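Local coordinates for protein regulator of chromosome condensation (Saccharomyces cerevisiae, PDB 3OF7) that promotes the exchange of GDP for GTP on the small GTPases GSP1 and GSP2, binds chromatin, and controls RNA metabolism and nuclear transport, at residues V345-T356 / A364-L373; I397-E405 / D416-I424. All coordinates share one frame; numbering follows the deposited sequence.

Interaction 1: residues V345-T356 / A364-L373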
ATOM      1  N   VAL A 345      11.962   8.845  -5.282  1.00 14.11           N
ATOM      2  CA  VAL A 345      12.161   9.492  -3.977  1.00 14.77           C
ATOM      3  C   VAL A 345      11.692  10.960  -3.916  1.00 15.43           C
ATOM      4  O   VAL A 345      11.551  11.517  -2.824  1.00 15.77           O
ATOM      5  CB  VAL A 345      13.617   9.344  -3.455  1.00 14.83           C
ATOM      6  CG1 VAL A 345      13.901   7.876  -3.147  1.00 14.85           C
ATOM      7  CG2 VAL A 345      14.617   9.886  -4.474  1.00 14.65           C
ATOM      8  N   GLY A 346      11.454  11.570  -5.078  1.00 15.95           N
ATOM      9  CA  GLY A 346      10.842  12.903  -5.151  1.00 16.88           C
ATOM     10  C   GLY A 346      11.719  14.034  -4.643  1.00 18.30           C
ATOM     11  O   GLY A 346      11.206  15.029  -4.115  1.00 17.44           O
ATOM     12  N   ILE A 347      13.036  13.861  -4.785  1.00 19.08           N
ATOM     13  CA  ILE A 347      14.025  14.885  -4.422  1.00 20.79           C
ATOM     14  C   ILE A 347      14.567  15.520  -5.717  1.00 21.91           C
ATOM     15  O   ILE A 347      14.991  14.802  -6.628  1.00 22.34           O
ATOM     16  CB  ILE A 347      15.186  14.284  -3.575  1.00 20.59           C
ATOM     17  CG1 ILE A 347      14.644  13.640  -2.287  1.00 20.55           C
ATOM     18  CG2 ILE A 347      16.243  15.346  -3.253  1.00 20.85           C
ATOM     19  CD1 ILE A 347      15.590  12.659  -1.621  1.00 20.62           C
ATOM     20  N   PRO A 348      14.530  16.862  -5.820  1.00 22.97           N
ATOM     21  CA  PRO A 348      15.005  17.457  -7.071  1.00 23.85           C
ATOM     22  C   PRO A 348      16.531  17.412  -7.180  1.00 24.65           C
ATOM     23  O   PRO A 348      17.218  17.440  -6.159  1.00 24.34           O
ATOM     24  CB  PRO A 348      14.512  18.901  -6.985  1.00 24.11           C
ATOM     25  CG  PRO A 348      14.410  19.180  -5.526  1.00 23.60           C
ATOM     26  CD  PRO A 348      14.125  17.881  -4.831  1.00 22.88           C
ATOM     27  N   LYS A 349      17.035  17.339  -8.412  1.00 25.93           N
ATOM     28  CA  LYS A 349      18.474  17.198  -8.686  1.00 27.51           C
ATOM     29  C   LYS A 349      19.350  18.194  -7.907  1.00 28.25           C
ATOM     30  O   LYS A 349      20.333  17.799  -7.276  1.00 28.62           O
ATOM     31  CB  LYS A 349      18.748  17.310 -10.192  1.00 27.48           C
ATOM     32  CG  LYS A 349      20.224  17.162 -10.562  1.00 28.92           C
ATOM     33  CD  LYS A 349      20.419  16.890 -12.042  1.00 30.34           C
ATOM     34  CE  LYS A 349      21.876  16.537 -12.337  1.00 31.47           C
ATOM     35  NZ  LYS A 349      22.069  16.181 -13.776  1.00 32.44           N
ATOM     36  N   ASP A 350      18.970  19.472  -7.934  1.00 28.98           N
ATOM     37  CA  ASP A 350      19.757  20.527  -7.284  1.00 29.81           C
ATOM     38  C   ASP A 350      19.710  20.510  -5.752  1.00 30.12           C
ATOM     39  O   ASP A 350      20.246  21.412  -5.110  1.00 31.10           O
ATOM     40  CB  ASP A 350      19.353  21.907  -7.816  1.00 29.72           C
ATOM     41  CG  ASP A 350      19.741  22.109  -9.273  0.50 29.83           C
ATOM     42  N   ASN A 351      19.073  19.496  -5.169  1.00 29.94           N
ATOM     43  CA  ASN A 351      19.021  19.340  -3.713  1.00 29.57           C
ATOM     44  C   ASN A 351      19.377  17.923  -3.236  1.00 29.33           C
ATOM     45  O   ASN A 351      19.217  17.594  -2.055  1.00 29.21           O
ATOM     46  CB  ASN A 351      17.648  19.765  -3.166  1.00 30.06           C
ATOM     47  CG  ASN A 351      17.379  21.259  -3.340  0.70 30.87           C
ATOM     48  OD1 ASN A 351      18.254  22.095  -3.100  0.70 32.31           O
ATOM     49  ND2 ASN A 351      16.162  21.598  -3.753  0.80 32.05           N
ATOM     50  N   LEU A 352      19.860  17.089  -4.154  1.00 28.98           N
ATOM     51  CA  LEU A 352      20.330  15.752  -3.803  1.00 28.54           C
ATOM     52  C   LEU A 352      21.472  15.840  -2.785  1.00 28.60           C
ATOM     53  O   LEU A 352      22.423  16.606  -2.977  1.00 28.83           O
ATOM     54  CB  LEU A 352      20.775  14.976  -5.051  1.00 28.50           C
ATOM     55  CG  LEU A 352      19.688  14.609  -6.066  1.00 28.40           C
ATOM     56  CD1 LEU A 352      20.307  14.146  -7.378  1.00 28.59           C
ATOM     57  CD2 LEU A 352      18.743  13.549  -5.506  1.00 28.34           C
ATOM     58  N   PRO A 353      21.373  15.065  -1.692  1.00 28.32           N
ATOM     59  CA  PRO A 353      22.381  15.077  -0.631  1.00 28.09           C
ATOM     60  C   PRO A 353      23.700  14.448  -1.076  1.00 28.27           C
ATOM     61  O   PRO A 353      23.749  13.785  -2.121  1.00 27.97           O
ATOM     62  CB  PRO A 353      21.730  14.246   0.477  1.00 28.14           C
ATOM     63  CG  PRO A 353      20.755  13.371  -0.220  1.00 28.07           C
ATOM     64  CD  PRO A 353      20.247  14.167  -1.377  1.00 28.27           C
ATOM     65  N   GLU A 354      24.760  14.673  -0.295  1.00 27.99           N
ATOM     66  CA  GLU A 354      26.098  14.186  -0.636  1.00 27.68           C
ATOM     67  C   GLU A 354      26.224  12.660  -0.570  1.00 27.17           C
ATOM     68  O   GLU A 354      27.102  12.081  -1.217  1.00 27.63           O
ATOM     69  CB  GLU A 354      27.163  14.851   0.251  1.00 27.73           C
ATOM     70  CG  GLU A 354      27.605  16.239  -0.232  0.80 27.92           C
ATOM     71  CD  GLU A 354      28.885  16.732   0.443  0.80 28.60           C
ATOM     72  OE1 GLU A 354      29.567  15.927   1.122  0.90 26.60           O
ATOM     73  OE2 GLU A 354      29.209  17.932   0.281  0.80 28.59           O
ATOM     74  N   TYR A 355      25.348  12.011   0.190  1.00 26.59           N
ATOM     75  CA  TYR A 355      25.341  10.545   0.284  1.00 25.65           C
ATOM     76  C   TYR A 355      24.523   9.873  -0.833  1.00 24.94           C
ATOM     77  O   TYR A 355      24.316   8.661  -0.806  1.00 24.91           O
ATOM     78  CB  TYR A 355      24.869  10.067   1.667  1.00 25.42           C
ATOM     79  CG  TYR A 355      23.555  10.665   2.117  1.00 25.82           C
ATOM     80  CD1 TYR A 355      23.532  11.826   2.888  1.00 26.51           C
ATOM     81  CD2 TYR A 355      22.333  10.077   1.771  1.00 25.05           C
ATOM     82  CE1 TYR A 355      22.330  12.395   3.301  1.00 27.08           C
ATOM     83  CE2 TYR A 355      21.114  10.639   2.182  1.00 25.08           C
ATOM     84  CZ  TYR A 355      21.124  11.798   2.949  1.00 27.20           C
ATOM     85  OH  TYR A 355      19.944  12.380   3.370  1.00 26.77           O
ATOM     86  N   THR A 356      24.063  10.660  -1.802  1.00 24.20           N
ATOM     87  CA  THR A 356      23.398  10.121  -2.992  1.00 23.76           C
ATOM     88  C   THR A 356      24.353   9.130  -3.659  1.00 23.69           C
ATOM     89  O   THR A 356      25.535   9.439  -3.850  1.00 23.18           O
ATOM     90  CB  THR A 356      23.023  11.244  -3.992  1.00 23.85           C
ATOM     91  OG1 THR A 356      22.056  12.121  -3.397  1.00 24.04           O
ATOM     92  CG2 THR A 356      22.437  10.679  -5.275  1.00 23.37           C
ATOM     93  N   ALA A 364      23.438   9.392 -10.763  1.00 20.24           N
ATOM     94  CA  ALA A 364      22.816   9.267  -9.453  1.00 20.07           C
ATOM     95  C   ALA A 364      21.646   8.288  -9.553  1.00 19.87           C
ATOM     96  O   ALA A 364      20.697   8.539 -10.294  1.00 20.10           O
ATOM     97  CB  ALA A 364      22.338  10.636  -8.973  1.00 20.14           C
ATOM     98  N   ARG A 365      21.731   7.170  -8.828  1.00 19.56           N
ATOM     99  CA  ARG A 365      20.733   6.092  -8.937  1.00 19.31           C
ATOM    100  C   ARG A 365      19.860   5.949  -7.697  1.00 18.52           C
ATOM    101  O   ARG A 365      18.764   5.388  -7.783  1.00 17.96           O
ATOM    102  CB  ARG A 365      21.404   4.730  -9.184  1.00 20.04           C
ATOM    103  CG  ARG A 365      22.377   4.641 -10.364  1.00 22.63           C
ATOM    104  CD  ARG A 365      21.715   4.478 -11.737  1.00 24.95           C
ATOM    105  NE  ARG A 365      20.553   3.577 -11.774  1.00 26.81           N
ATOM    106  CZ  ARG A 365      20.575   2.265 -12.014  1.00 26.93           C
ATOM    107  NH1 ARG A 365      21.713   1.618 -12.226  1.00 29.54           N
ATOM    108  NH2 ARG A 365      19.436   1.582 -12.028  1.00 26.30           N
ATOM    109  N   ALA A 366      20.353   6.414  -6.546  1.00 17.52           N
ATOM    110  CA  ALA A 366      19.686   6.159  -5.263  1.00 17.39           C
ATOM    111  C   ALA A 366      20.047   7.141  -4.142  1.00 17.35           C
ATOM    112  O   ALA A 366      21.143   7.700  -4.114  1.00 16.91           O
ATOM    113  CB  ALA A 366      19.939   4.710  -4.797  1.00 17.02           C
ATOM    114  N   VAL A 367      19.110   7.320  -3.214  1.00 17.28           N
ATOM    115  CA  VAL A 367      19.333   8.093  -1.983  1.00 17.31           C
ATOM    116  C   VAL A 367      19.091   7.121  -0.832  1.00 17.32           C
ATOM    117  O   VAL A 367      17.940   6.841  -0.484  1.00 17.33           O
ATOM    118  CB  VAL A 367      18.383   9.322  -1.900  1.00 17.17           C
ATOM    119  CG1 VAL A 367      18.609  10.112  -0.597  1.00 17.89           C
ATOM    120  CG2 VAL A 367      18.580  10.238  -3.111  1.00 16.69           C
ATOM    121  N   PRO A 368      20.171   6.554  -0.264  1.00 17.67           N
ATOM    122  CA  PRO A 368      20.019   5.387   0.600  1.00 18.06           C
ATOM    123  C   PRO A 368      19.736   5.658   2.078  1.00 18.45           C
ATOM    124  O   PRO A 368      19.589   4.710   2.844  1.00 18.47           O
ATOM    125  CB  PRO A 368      21.363   4.683   0.452  1.00 18.70           C
ATOM    126  CG  PRO A 368      22.322   5.803   0.260  1.00 17.56           C
ATOM    127  CD  PRO A 368      21.593   6.859  -0.520  1.00 17.83           C
ATOM    128  N   LEU A 369      19.702   6.923   2.481  1.00 19.34           N
ATOM    129  CA  LEU A 369      19.295   7.277   3.843  1.00 19.88           C
ATOM    130  C   LEU A 369      18.023   8.104   3.767  1.00 19.91           C
ATOM    131  O   LEU A 369      17.866   8.886   2.832  1.00 20.27           O
ATOM    132  CB  LEU A 369      20.377   8.102   4.549  1.00 20.25           C
ATOM    133  CG  LEU A 369      21.785   7.548   4.739  1.00 21.02           C
ATOM    134  CD1 LEU A 369      22.650   8.640   5.386  1.00 21.65           C
ATOM    135  CD2 LEU A 369      21.795   6.259   5.562  1.00 20.75           C
ATOM    136  N   PRO A 370      17.111   7.937   4.747  1.00 20.28           N
ATOM    137  CA  PRO A 370      15.878   8.723   4.780  1.00 20.18           C
ATOM    138  C   PRO A 370      16.214  10.206   4.728  1.00 20.44           C
ATOM    139  O   PRO A 370      17.028  10.679   5.526  1.00 20.10           O
ATOM    140  CB  PRO A 370      15.264   8.363   6.137  1.00 20.01           C
ATOM    141  CG  PRO A 370      15.809   7.048   6.461  1.00 20.63           C
ATOM    142  CD  PRO A 370      17.183   6.983   5.869  1.00 20.16           C
ATOM    143  N   THR A 371      15.614  10.915   3.778  1.00 20.51           N
ATOM    144  CA  THR A 371      15.955  12.307   3.507  1.00 21.00           C
ATOM    145  C   THR A 371      14.673  13.130   3.483  1.00 21.12           C
ATOM    146  O   THR A 371      13.737  12.817   2.747  1.00 20.31           O
ATOM    147  CB  THR A 371      16.735  12.438   2.174  1.00 21.15           C
ATOM    148  OG1 THR A 371      17.865  11.555   2.200  1.00 20.92           O
ATOM    149  CG2 THR A 371      17.217  13.874   1.937  1.00 21.81           C
ATOM    150  N   LYS A 372      14.629  14.179   4.302  1.00 21.37           N
ATOM    151  CA  LYS A 372      13.433  15.013   4.407  1.00 21.82           C
ATOM    152  C   LYS A 372      13.178  15.784   3.118  1.00 21.65           C
ATOM    153  O   LYS A 372      14.096  16.380   2.556  1.00 21.61           O
ATOM    154  CB  LYS A 372      13.532  15.978   5.603  1.00 22.26           C
ATOM    155  CG  LYS A 372      12.296  16.867   5.783  1.00 24.00           C
ATOM    156  CD  LYS A 372      12.198  17.474   7.187  1.00 27.64           C
ATOM    157  CE  LYS A 372      12.882  18.828   7.290  1.00 31.14           C
ATOM    158  NZ  LYS A 372      12.611  19.482   8.626  1.00 32.01           N
ATOM    159  N   LEU A 373      11.933  15.752   2.642  1.00 21.90           N
ATOM    160  CA  LEU A 373      11.546  16.516   1.466  1.00 22.08           C
ATOM    161  C   LEU A 373      11.290  17.968   1.849  1.00 22.97           C
ATOM    162  O   LEU A 373      10.672  18.249   2.876  1.00 22.77           O
ATOM    163  CB  LEU A 373      10.304  15.922   0.787  1.00 22.24           C
ATOM    164  CG  LEU A 373      10.373  14.515   0.196  1.00 21.17           C
ATOM    165  CD1 LEU A 373       9.181  14.276  -0.733  1.00 21.87           C
ATOM    166  CD2 LEU A 373      11.669  14.305  -0.565  1.00 21.50           C
TER

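Interaction 2: residues I397-E405 / D416-I424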
ATOM      1  N   ILE A 397      -5.609  18.120  -0.373  1.00 16.71           N
ATOM      2  CA  ILE A 397      -5.193  18.159  -1.768  1.00 16.07           C
ATOM      3  C   ILE A 397      -4.119  17.081  -1.920  1.00 15.71           C
ATOM      4  O   ILE A 397      -3.208  17.001  -1.096  1.00 15.42           O
ATOM      5  CB  ILE A 397      -4.658  19.565  -2.161  1.00 16.21           C
ATOM      6  CG1 ILE A 397      -5.809  20.593  -2.112  1.00 16.65           C
ATOM      7  CG2 ILE A 397      -4.014  19.546  -3.557  1.00 15.87           C
ATOM      8  CD1 ILE A 397      -5.431  22.000  -2.564  1.00 18.82           C
ATOM      9  N   ALA A 398      -4.260  16.252  -2.951  1.00 15.68           N
ATOM     10  CA  ALA A 398      -3.301  15.181  -3.246  1.00 15.83           C
ATOM     11  C   ALA A 398      -2.130  15.648  -4.120  1.00 16.05           C
ATOM     12  O   ALA A 398      -2.288  16.516  -4.993  1.00 16.22           O
ATOM     13  CB  ALA A 398      -4.017  13.987  -3.888  1.00 15.70           C
ATOM     14  N   TYR A 399      -0.959  15.058  -3.871  1.00 15.87           N
ATOM     15  CA  TYR A 399       0.293  15.390  -4.555  1.00 16.04           C
ATOM     16  C   TYR A 399       0.941  14.098  -5.001  1.00 15.67           C
ATOM     17  O   TYR A 399       1.002  13.141  -4.233  1.00 15.73           O
ATOM     18  CB  TYR A 399       1.255  16.133  -3.618  1.00 16.00           C
ATOM     19  CG  TYR A 399       0.816  17.549  -3.301  1.00 17.61           C
ATOM     20  CD1 TYR A 399      -0.291  17.782  -2.487  1.00 17.85           C
ATOM     21  CD2 TYR A 399       1.505  18.652  -3.821  1.00 18.48           C
ATOM     22  CE1 TYR A 399      -0.714  19.072  -2.196  1.00 18.95           C
ATOM     23  CE2 TYR A 399       1.090  19.958  -3.533  1.00 19.55           C
ATOM     24  CZ  TYR A 399      -0.022  20.153  -2.722  1.00 19.92           C
ATOM     25  OH  TYR A 399      -0.450  21.423  -2.424  1.00 21.01           O
ATOM     26  N   SER A 400       1.438  14.072  -6.230  1.00 15.18           N
ATOM     27  CA  SER A 400       2.011  12.847  -6.774  1.00 14.65           C
ATOM     28  C   SER A 400       3.359  13.101  -7.430  1.00 14.50           C
ATOM     29  O   SER A 400       3.698  14.240  -7.779  1.00 14.06           O
ATOM     30  CB  SER A 400       1.044  12.224  -7.789  1.00 14.20           C
ATOM     31  OG  SER A 400       0.812  13.121  -8.863  1.00 16.06           O
ATOM     32  N   TRP A 401       4.123  12.025  -7.592  1.00 14.41           N
ATOM     33  CA  TRP A 401       5.422  12.089  -8.246  1.00 14.38           C
ATOM     34  C   TRP A 401       5.918  10.687  -8.578  1.00 14.62           C
ATOM     35  O   TRP A 401       5.346   9.686  -8.121  1.00 14.17           O
ATOM     36  CB  TRP A 401       6.451  12.820  -7.376  1.00 14.42           C
ATOM     37  CG  TRP A 401       6.852  12.111  -6.087  1.00 14.44           C
ATOM     38  CD1 TRP A 401       7.998  11.396  -5.868  1.00 14.39           C
ATOM     39  CD2 TRP A 401       6.123  12.085  -4.848  1.00 14.96           C
ATOM     40  NE1 TRP A 401       8.034  10.934  -4.576  1.00 13.75           N
ATOM     41  CE2 TRP A 401       6.892  11.334  -3.928  1.00 14.46           C
ATOM     42  CE3 TRP A 401       4.890  12.615  -4.430  1.00 14.73           C
ATOM     43  CZ2 TRP A 401       6.475  11.103  -2.609  1.00 14.55           C
ATOM     44  CZ3 TRP A 401       4.471  12.385  -3.118  1.00 14.96           C
ATOM     45  CH2 TRP A 401       5.266  11.636  -2.221  1.00 16.24           C
ATOM     46  N   GLY A 402       6.976  10.632  -9.379  1.00 15.07           N
ATOM     47  CA  GLY A 402       7.582   9.369  -9.751  1.00 15.25           C
ATOM     48  C   GLY A 402       7.400   9.042 -11.220  1.00 15.90           C
ATOM     49  O   GLY A 402       7.301   9.935 -12.059  1.00 15.58           O
ATOM     50  N   PHE A 403       7.380   7.748 -11.512  1.00 15.86           N
ATOM     51  CA  PHE A 403       7.292   7.231 -12.873  1.00 16.56           C
ATOM     52  C   PHE A 403       6.021   7.723 -13.566  1.00 16.94           C
ATOM     53  O   PHE A 403       4.921   7.582 -13.030  1.00 16.76           O
ATOM     54  CB  PHE A 403       7.318   5.706 -12.812  1.00 16.48           C
ATOM     55  CG  PHE A 403       7.426   5.032 -14.156  1.00 18.04           C
ATOM     56  CD1 PHE A 403       6.539   4.023 -14.504  1.00 19.77           C
ATOM     57  CD2 PHE A 403       8.425   5.389 -15.058  1.00 19.07           C
ATOM     58  CE1 PHE A 403       6.643   3.370 -15.747  1.00 21.46           C
ATOM     59  CE2 PHE A 403       8.553   4.744 -16.287  1.00 19.51           C
ATOM     60  CZ  PHE A 403       7.653   3.737 -16.637  1.00 21.05           C
ATOM     61  N   GLY A 404       6.179   8.312 -14.751  1.00 17.50           N
ATOM     62  CA  GLY A 404       5.066   8.972 -15.426  1.00 18.21           C
ATOM     63  C   GLY A 404       4.445   8.250 -16.607  1.00 18.95           C
ATOM     64  O   GLY A 404       3.349   8.601 -17.045  1.00 19.09           O
ATOM     65  N   GLU A 405       5.139   7.245 -17.130  1.00 19.18           N
ATOM     66  CA  GLU A 405       4.731   6.585 -18.375  1.00 20.04           C
ATOM     67  C   GLU A 405       3.338   5.921 -18.339  1.00 19.50           C
ATOM     68  O   GLU A 405       2.672   5.802 -19.363  1.00 19.03           O
ATOM     69  CB  GLU A 405       5.811   5.584 -18.786  1.00 20.67           C
ATOM     70  CG  GLU A 405       5.599   4.852 -20.090  0.80 23.75           C
ATOM     71  CD  GLU A 405       6.783   3.960 -20.404  0.70 26.63           C
ATOM     72  OE1 GLU A 405       7.896   4.499 -20.572  0.80 28.52           O
ATOM     73  OE2 GLU A 405       6.609   2.724 -20.456  0.70 28.76           O
ATOM     74  N   ASP A 416       6.565  11.998 -19.181  1.00 26.90           N
ATOM     75  CA  ASP A 416       7.815  12.209 -18.443  1.00 26.33           C
ATOM     76  C   ASP A 416       7.613  12.023 -16.946  1.00 25.38           C
ATOM     77  O   ASP A 416       6.544  12.348 -16.412  1.00 25.44           O
ATOM     78  CB  ASP A 416       8.392  13.598 -18.716  0.90 26.81           C
ATOM     79  CG  ASP A 416       8.451  13.921 -20.193  0.70 28.54           C
ATOM     80  OD1 ASP A 416       7.434  14.407 -20.735  0.70 30.93           O
ATOM     81  OD2 ASP A 416       9.512  13.684 -20.807  0.80 30.67           O
ATOM     82  N   ASP A 417       8.636  11.498 -16.277  1.00 23.91           N
ATOM     83  CA  ASP A 417       8.596  11.317 -14.822  1.00 22.64           C
ATOM     84  C   ASP A 417       8.466  12.653 -14.098  1.00 22.08           C
ATOM     85  O   ASP A 417       8.963  13.678 -14.578  1.00 21.56           O
ATOM     86  CB  ASP A 417       9.838  10.571 -14.339  1.00 22.19           C
ATOM     87  CG  ASP A 417      10.014   9.216 -15.015  1.00 21.85           C
ATOM     88  OD1 ASP A 417       9.007   8.611 -15.447  1.00 21.50           O
ATOM     89  OD2 ASP A 417      11.167   8.755 -15.108  1.00 21.54           O
ATOM     90  N   THR A 418       7.777  12.633 -12.954  1.00 20.94           N
ATOM     91  CA  THR A 418       7.550  13.828 -12.146  1.00 20.17           C
ATOM     92  C   THR A 418       8.528  13.851 -10.976  1.00 19.82           C
ATOM     93  O   THR A 418       8.513  12.961 -10.117  1.00 19.40           O
ATOM     94  CB  THR A 418       6.083  13.919 -11.656  1.00 20.29           C
ATOM     95  OG1 THR A 418       5.200  13.971 -12.782  1.00 19.53           O
ATOM     96  CG2 THR A 418       5.872  15.151 -10.796  1.00 20.13           C
ATOM     97  N   GLU A 419       9.366  14.887 -10.947  1.00 19.44           N
ATOM     98  CA  GLU A 419      10.537  14.928 -10.062  1.00 19.60           C
ATOM     99  C   GLU A 419      10.256  15.144  -8.575  1.00 19.38           C
ATOM    100  O   GLU A 419      10.940  14.573  -7.724  1.00 19.27           O
ATOM    101  CB  GLU A 419      11.545  15.969 -10.562  1.00 19.81           C
ATOM    102  CG  GLU A 419      12.902  15.882  -9.882  1.00 21.04           C
ATOM    103  CD  GLU A 419      13.935  16.795 -10.525  0.90 23.15           C
ATOM    104  OE1 GLU A 419      13.535  17.824 -11.106  1.00 25.62           O
ATOM    105  OE2 GLU A 419      15.140  16.483 -10.443  1.00 22.80           O
ATOM    106  N   VAL A 420       9.279  15.992  -8.267  1.00 18.87           N
ATOM    107  CA  VAL A 420       8.957  16.339  -6.888  1.00 18.67           C
ATOM    108  C   VAL A 420       7.444  16.249  -6.700  1.00 17.90           C
ATOM    109  O   VAL A 420       6.711  16.277  -7.682  1.00 18.06           O
ATOM    110  CB  VAL A 420       9.435  17.776  -6.516  1.00 18.80           C
ATOM    111  CG1 VAL A 420      10.964  17.847  -6.479  1.00 19.56           C
ATOM    112  CG2 VAL A 420       8.862  18.824  -7.484  1.00 18.84           C
ATOM    113  N   PRO A 421       6.975  16.141  -5.440  1.00 17.80           N
ATOM    114  CA  PRO A 421       5.536  16.078  -5.184  1.00 17.62           C
ATOM    115  C   PRO A 421       4.791  17.249  -5.839  1.00 18.18           C
ATOM    116  O   PRO A 421       5.091  18.418  -5.570  1.00 18.49           O
ATOM    117  CB  PRO A 421       5.452  16.140  -3.661  1.00 17.58           C
ATOM    118  CG  PRO A 421       6.742  15.503  -3.216  1.00 17.89           C
ATOM    119  CD  PRO A 421       7.756  16.008  -4.194  1.00 17.74           C
ATOM    120  N   THR A 422       3.828  16.917  -6.690  1.00 18.07           N
ATOM    121  CA  THR A 422       3.161  17.894  -7.533  1.00 18.46           C
ATOM    122  C   THR A 422       1.651  17.792  -7.355  1.00 18.17           C
ATOM    123  O   THR A 422       1.055  16.711  -7.455  1.00 17.00           O
ATOM    124  CB  THR A 422       3.594  17.714  -9.011  1.00 18.33           C
ATOM    125  OG1 THR A 422       5.017  17.873  -9.103  1.00 19.45           O
ATOM    126  CG2 THR A 422       2.929  18.725  -9.926  1.00 19.53           C
ATOM    127  N   ARG A 423       1.043  18.940  -7.085  1.00 18.25           N
ATOM    128  CA  ARG A 423      -0.398  19.042  -6.871  1.00 18.43           C
ATOM    129  C   ARG A 423      -1.206  18.431  -8.010  1.00 18.36           C
ATOM    130  O   ARG A 423      -0.958  18.718  -9.180  1.00 18.21           O
ATOM    131  CB  ARG A 423      -0.758  20.521  -6.704  1.00 18.96           C
ATOM    132  CG  ARG A 423      -2.224  20.831  -6.546  1.00 20.97           C
ATOM    133  CD  ARG A 423      -2.371  22.337  -6.387  1.00 24.29           C
ATOM    134  NE  ARG A 423      -3.759  22.757  -6.268  1.00 27.83           N
ATOM    135  CZ  ARG A 423      -4.165  24.019  -6.366  1.00 28.98           C
ATOM    136  NH1 ARG A 423      -3.282  24.984  -6.595  1.00 29.38           N
ATOM    137  NH2 ARG A 423      -5.452  24.313  -6.236  1.00 29.32           N
ATOM    138  N   ILE A 424      -2.162  17.572  -7.660  1.00 17.91           N
ATOM    139  CA  ILE A 424      -3.133  17.076  -8.623  1.00 18.68           C
ATOM    140  C   ILE A 424      -4.312  18.054  -8.624  1.00 19.33           C
ATOM    141  O   ILE A 424      -5.027  18.193  -7.619  1.00 19.35           O
ATOM    142  CB  ILE A 424      -3.618  15.648  -8.299  1.00 18.18           C
ATOM    143  CG1 ILE A 424      -2.429  14.665  -8.296  1.00 18.42           C
ATOM    144  CG2 ILE A 424      -4.679  15.212  -9.309  1.00 18.43           C
ATOM    145  CD1 ILE A 424      -2.741  13.281  -7.714  1.00 17.99           C
TER
HETATM  146  O   HOH W   1      -6.021  16.849  -5.146  1.00 18.34           O

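Interaction 1: residues V345-T356 / A364-L373
Y355 lays one ring face against L369 and reaches T371 with its hydroxyl. Its CB leaves the backbone toward 364-373, and CG lies between the backbone N and the carbonyl carbon (chi1 52°), which turns the ring toward V367, L369 and T371. L369 CD1 stands over the ring centre, with CD2 and CG its nearest ring atoms, 3.9 Å from the Y355 centroid and 9° off the normal, a CH-pi contact; P353 CB sits against the opposite face, nearer the rim. Y355 CD2 approaches P368 CD at the edge, 4.0 Å away. Y355 CE2 packs on L369 CB at 3.5 Å. It also meets V367 CG1. At the tip, Y355 OH comes within 2.5 Å of T371 OG1, in the ring plane, a short approach consistent with a hydrogen bond; T371 OG1 itself donates to L369 O.

I347 CD1 meets V367 CG1 tip to tip, and I347 CG1 touches L373 CD2 at 3.5 Å. T356 closes the type I turn from P353, whose O accepts both T356 N and T356 OG1.

The loop thus packs on 364-373 within RCC1 repeat 6: strand 370-372 is the outermost strand of a four-stranded propeller sheet beside 334-337, while 364-368 pairs with 357-358.

Interaction 2: residues I397-E405 / D416-I424
Strand 398-402 runs antiparallel to 421-423, with S400 and T422 forming a hydrogen-bonded pair and Y399 and R423 a non-hydrogen-bonded one, until a bulge shifts the register by two and G402 pairs with T418. I424 N to A398 O is nearly straight (175°), whereas T422 N to S400 O is more bent. Beside the first of these, a water accepts from A398 N and donates to I424 O.

The bulge accommodates the corner at V420, and the side chain of W401 lies against it. W401 CG stands between the backbone N and the carbonyl carbon (chi1 67°), turning a face of the indole to P421. P421 CG rests over the six-membered ring of W401, 3.8 Å from its centroid and 18° off the normal, a CH-pi contact; P421 CG comes nearest W401 CE3, at 3.6 Å.

Y399 carries R423 CA over one face of its ring, 4.0 Å from the centroid but displaced toward the rim. The arginine then runs extended from CG to NE, and I397 CG2 packs on R423 CG at 3.7 Å. On the opposite face of the sheet, the one carrying S400 and T422, I424 CG1 and CD1 lie against S400 OG, which is hydrogen-bonded to V409 O.

At the far end D417 reaches back: D417 OD1 accepts G404 N at 2.9 Å, on the anti side of the carboxylate, and also approaches F403 CD2. This side-chain bond holds the two chains together beyond the last backbone pair, G402 with T418.

In the propeller sheet of RCC1 repeat 7, strand 398-402 lies between 388-393 and the outermost strand 421-423. W401 packs on S389 and A391 of the inner neighbour, while M463 of helix 453-464 touches I397, Y399 and R423.

How the interactions relate
Following the chain from the N terminus, interaction 1 comes first, bringing 364-373 back onto 345-356 across seven intervening residues that include strand 357-358. The chain then forms strands 379-384 and 388-393 before interaction 2 joins 397-405 to 416-424, closing a ten-residue loop with no helix or strand. The two closures are in series, neither enclosing nor crossing the other, and fall in successive repeats, RCC1 6 and RCC1 7. Their centres are about 16 Å apart, yet they touch: K349 N probably donates to E419 OE2 (2.9 Å), G346 packs on W401, and P348 on V420. The loop of repeat 6 is thereby tied both to strand 398-402 and to the corner at E419 and V420 in the next repeat.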